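Local structure of PT26-6P (Thermococcus sp., 2WB7) at residues A20-A23 against A24-A27; G293-P297 against A298-I302. The protein is of unknown function, but is encoded by a euryarchaeal mobile genetic element and combines immunoglobulin-like and helical domains in one elongated chain. All blocks are in the same frame, centred on the assembly; numbering follows the deposited sequence.

Interaction 1 of 2, residues A20-A23 against A24-A27; sequences ATQA and AHKA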
loop_
_atom_site.group_PDB
_atom_site.type_symbol
_atom_site.label_atom_id
_atom_site.label_comp_id
_atom_site.label_asym_id
_atom_site.label_seq_id
_atom_site.Cartn_x
_atom_site.Cartn_y
_atom_site.Cartn_z
ATOM N N ALA A 20 -17.186 10.445 -1.300
ATOM C CA ALA A 20 -15.822 9.923 -1.153
ATOM C C ALA A 20 -14.846 10.353 -2.256
ATOM O O ALA A 20 -13.625 10.309 -2.070
ATOM C CB ALA A 20 -15.860 8.397 -1.054
ATOM N N THR A 21 -15.392 10.781 -3.390
ATOM C CA THR A 21 -14.592 11.074 -4.586
ATOM C C THR A 21 -13.394 12.017 -4.376
ATOM O O THR A 21 -12.250 11.591 -4.481
ATOM C CB THR A 21 -15.475 11.596 -5.722
ATOM O OG1 THR A 21 -16.779 11.015 -5.606
ATOM C CG2 THR A 21 -14.880 11.210 -7.064
ATOM N N GLN A 22 -13.645 13.284 -4.079
ATOM C CA GLN A 22 -12.531 14.209 -3.955
ATOM C C GLN A 22 -11.553 13.828 -2.852
ATOM O O GLN A 22 -10.341 14.032 -3.011
ATOM C CB GLN A 22 -12.989 15.657 -3.797
ATOM C CG GLN A 22 -13.450 16.299 -5.115
ATOM C CD GLN A 22 -12.768 15.715 -6.386
ATOM O OE1 GLN A 22 -11.616 16.055 -6.736
ATOM N NE2 GLN A 22 -13.511 14.853 -7.097
ATOM N N ALA A 23 -12.049 13.294 -1.733
ATOM C CA ALA A 23 -11.121 12.828 -0.685
ATOM C C ALA A 23 -10.254 11.668 -1.188
ATOM O O ALA A 23 -9.062 11.609 -0.909
ATOM C CB ALA A 23 -11.859 12.435 0.581
ATOM N N ALA A 24 -10.860 10.750 -1.928
ATOM C CA ALA A 24 -10.110 9.675 -2.566
ATOM C C ALA A 24 -8.987 10.203 -3.465
ATOM O O ALA A 24 -7.836 9.760 -3.366
ATOM C CB ALA A 24 -11.045 8.763 -3.365
ATOM N N HIS A 25 -9.331 11.143 -4.344
ATOM C CA HIS A 25 -8.356 11.731 -5.252
ATOM C C HIS A 25 -7.215 12.352 -4.455
ATOM O O HIS A 25 -6.042 12.059 -4.704
ATOM C CB HIS A 25 -9.024 12.734 -6.193
ATOM C CG HIS A 25 -9.812 12.086 -7.285
ATOM N ND1 HIS A 25 -11.082 12.492 -7.631
ATOM C CD2 HIS A 25 -9.517 11.040 -8.099
ATOM C CE1 HIS A 25 -11.534 11.734 -8.618
ATOM N NE2 HIS A 25 -10.604 10.846 -8.922
ATOM N N LYS A 26 -7.575 13.165 -3.463
ATOM C CA LYS A 26 -6.611 13.768 -2.544
ATOM C C LYS A 26 -5.660 12.742 -1.961
ATOM O O LYS A 26 -4.449 12.939 -1.974
ATOM C CB LYS A 26 -7.342 14.452 -1.389
ATOM C CG LYS A 26 -7.785 15.844 -1.688
ATOM C CD LYS A 26 -6.565 16.723 -1.693
ATOM C CE LYS A 26 -5.900 16.652 -0.344
ATOM N NZ LYS A 26 -6.886 17.056 0.683
ATOM N N ALA A 27 -6.218 11.654 -1.432
ATOM C CA ALA A 27 -5.429 10.627 -0.790
ATOM C C ALA A 27 -4.446 10.067 -1.798
ATOM O O ALA A 27 -3.265 9.874 -1.496
ATOM C CB ALA A 27 -6.335 9.541 -0.268
#
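Ala20 to Ala24, Thr21 to His25, Gln22 to Lys26 and Ala23 to Ala27 are four consecutive i to i+4 backbone pairs, each a hydrogen bond from amide to carbonyl, which is the evidence for alpha-helix in the first turns of helix 21-34. The shortest runs from Ala24 N to Ala20 O at 2.8 Å, and the straightest, with an N-H...O angle of 171°, from Lys26 N to Gln22 O at 2.9 Å.

Among the side chains, Thr21 and His25 lie alongside each other and point the same way, with Thr21 CG2 3.7 Å from His25 CE1. Gln22 reaches the same ring from another direction. Its chain bends at chi2 (-28°), carrying the amide back to the edge of the imidazole, where Gln22 NE2 is 3.4 Å from His25 ND1. The amide and ring planes differ by 46°, so the two groups are not stacked. Lys26 instead stays low on the helix: its CG is 3.4 Å from Gln22 O, while its amino end leads away.

Ala24 and Ala27 both touch Ile269 of strand 266-272, and Ala24 also meets Leu287. The His25 ring makes an edge-to-face contact with Phe337. Chemically, the helix is thus two-sided. The carbonyls of residues 20-23 and the N-H groups of residues 24-27 are paired with each other, small methyl groups allow close approach to the sheet, and the polar chains of Gln22 and Lys26 are placed on the exposed side.

Interaction 2 of 2, residues G293-P297 against A298-I302; sequences GYFQP and ANPKI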
loop_
_atom_site.group_PDB
_atom_site.type_symbol
_atom_site.label_atom_id
_atom_site.label_comp_id
_atom_site.label_asym_id
_atom_site.label_seq_id
_atom_site.Cartn_x
_atom_site.Cartn_y
_atom_site.Cartn_z
ATOM N N GLY A 293 3.761 9.511 -13.915
ATOM C CA GLY A 293 5.122 9.766 -14.391
ATOM C C GLY A 293 6.173 9.210 -13.457
ATOM O O GLY A 293 7.173 9.860 -13.165
ATOM N N TYR A 294 5.950 7.997 -12.980
ATOM C CA TYR A 294 6.948 7.354 -12.167
ATOM C C TYR A 294 7.981 6.756 -13.093
ATOM O O TYR A 294 9.106 6.499 -12.684
ATOM C CB TYR A 294 6.328 6.257 -11.318
ATOM C CG TYR A 294 7.349 5.422 -10.610
ATOM C CD1 TYR A 294 8.084 5.942 -9.555
ATOM C CD2 TYR A 294 7.594 4.114 -11.004
ATOM C CE1 TYR A 294 9.034 5.181 -8.904
ATOM C CE2 TYR A 294 8.544 3.344 -10.359
ATOM C CZ TYR A 294 9.257 3.888 -9.309
ATOM O OH TYR A 294 10.195 3.138 -8.654
ATOM N N PHE A 295 7.590 6.546 -14.344
ATOM C CA PHE A 295 8.474 5.950 -15.345
ATOM C C PHE A 295 9.182 6.995 -16.200
ATOM O O PHE A 295 9.996 6.649 -17.045
ATOM C CB PHE A 295 7.692 5.009 -16.252
ATOM C CG PHE A 295 7.130 3.804 -15.547
ATOM C CD1 PHE A 295 5.811 3.780 -15.108
ATOM C CD2 PHE A 295 7.916 2.690 -15.332
ATOM C CE1 PHE A 295 5.294 2.668 -14.455
ATOM C CE2 PHE A 295 7.404 1.570 -14.688
ATOM C CZ PHE A 295 6.092 1.561 -14.248
ATOM N N GLN A 296 8.854 8.270 -15.993
ATOM C CA GLN A 296 9.579 9.372 -16.624
ATOM C C GLN A 296 11.067 9.066 -16.567
ATOM O O GLN A 296 11.554 8.685 -15.515
ATOM C CB GLN A 296 9.325 10.663 -15.840
ATOM C CG GLN A 296 8.021 11.364 -16.165
ATOM C CD GLN A 296 7.832 11.491 -17.667
ATOM O OE1 GLN A 296 7.299 10.586 -18.322
ATOM N NE2 GLN A 296 8.282 12.613 -18.228
ATOM N N PRO A 297 11.809 9.249 -17.678
ATOM C CA PRO A 297 11.450 9.760 -19.004
ATOM C C PRO A 297 10.771 8.717 -19.878
ATOM O O PRO A 297 10.243 9.054 -20.935
ATOM C CB PRO A 297 12.800 10.139 -19.624
ATOM C CG PRO A 297 13.855 9.742 -18.647
ATOM C CD PRO A 297 13.240 8.922 -17.583
ATOM N N ALA A 298 10.797 7.455 -19.470
ATOM C CA ALA A 298 10.019 6.445 -20.183
ATOM C C ALA A 298 8.534 6.776 -20.044
ATOM O O ALA A 298 8.129 7.548 -19.148
ATOM C CB ALA A 298 10.314 5.043 -19.642
ATOM N N ASN A 299 7.721 6.173 -20.910
ATOM C CA ASN A 299 6.285 6.379 -20.845
ATOM C C ASN A 299 5.437 5.198 -21.306
ATOM O O ASN A 299 4.629 5.336 -22.220
ATOM C CB ASN A 299 5.912 7.610 -21.648
ATOM C CG ASN A 299 4.466 7.991 -21.456
ATOM O OD1 ASN A 299 3.933 7.893 -20.345
ATOM N ND2 ASN A 299 3.809 8.411 -22.538
ATOM N N PRO A 300 5.593 4.044 -20.647
ATOM C CA PRO A 300 4.920 2.828 -21.074
ATOM C C PRO A 300 3.420 2.935 -20.833
ATOM O O PRO A 300 3.002 3.621 -19.904
ATOM C CB PRO A 300 5.507 1.760 -20.148
ATOM C CG PRO A 300 6.442 2.485 -19.217
ATOM C CD PRO A 300 6.142 3.914 -19.291
ATOM N N LYS A 301 2.618 2.271 -21.661
ATOM C CA LYS A 301 1.194 2.125 -21.377
ATOM C C LYS A 301 1.080 1.083 -20.275
ATOM O O LYS A 301 1.948 0.231 -20.129
ATOM C CB LYS A 301 0.438 1.622 -22.609
ATOM C CG LYS A 301 0.919 0.227 -23.023
ATOM C CD LYS A 301 -0.079 -0.598 -23.875
ATOM C CE LYS A 301 0.068 -2.123 -23.567
ATOM N NZ LYS A 301 -0.210 -3.004 -24.752
ATOM N N ILE A 302 0.009 1.146 -19.499
ATOM C CA ILE A 302 -0.273 0.125 -18.483
ATOM C C ILE A 302 -1.724 -0.354 -18.645
ATOM O O ILE A 302 -2.603 0.478 -18.830
ATOM C CB ILE A 302 -0.104 0.733 -17.089
ATOM C CG1 ILE A 302 1.266 1.408 -16.973
ATOM C CG2 ILE A 302 -0.313 -0.312 -16.010
ATOM C CD1 ILE A 302 1.463 2.116 -15.648
#
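Phe295 meets Pro300 at close range, with Phe295 CB 3.6 Å from Pro300 CD, and the two side chains cross at about a right angle. Pro300 CG lies over one face of the aromatic ring, 4.0 Å from Phe295 CG. Tyr294 CD2 sits over the centre of the opposite face, 4.3 Å above its plane, so the ring is sandwiched. Farther along the ring, Ile302 CD1 approaches Phe295 CE1 obliquely at 4.1 Å; an extended chi2 of 176° carries that methyl outward from the strand. Replacing Phe295 by an alanine would probably open a gap between Tyr294 and Pro300 and deprive the Ile302 methyl of its aromatic neighbour.

The backbone sets up this cluster. A cis peptide bond joins Gln296 to Pro297 and folds the chain back, bringing Phe295 O within 2.7 Å of Ala298 N and the CB atoms of Phe295 and Ala298 to 4.3 Å. Outside the loop, Val363 touches both Phe295 and Pro300, and Val127 of strand 120-129 does the same from the region of the first immunoglobulin-like domain.

With phi/psi near -42/134° at Gln296 and a cis proline following, residues 295-298 form a type VIa beta turn. It lies in the connection from strand 281-290 to strand 301-314 of the second immunoglobulin-like domain, where that domain meets the first.

In the fold
Both contacts belong to the surroundings of one eight-stranded antiparallel sheet, but at separate places: the centres of interactions 1 and 2 are 24 Å apart, and their nearest atoms about 14 Å, without touching. Strand 281-290 relates them. Its Leu287 lies against the helix of interaction 1, and the strand then runs on to the loop of interaction 2. Strand 266-272 gives a second link, since Ile269 meets Ala24 and Ala27, and Ala271 meets Ala20, while Asp265, just ahead of the strand, touches Tyr294 and Phe295. Residues 20-27 thus pack a helix onto the sheet, whereas residues 293-302 join it to strands 66-75 and 120-129. No active site or ligand is known to connect them.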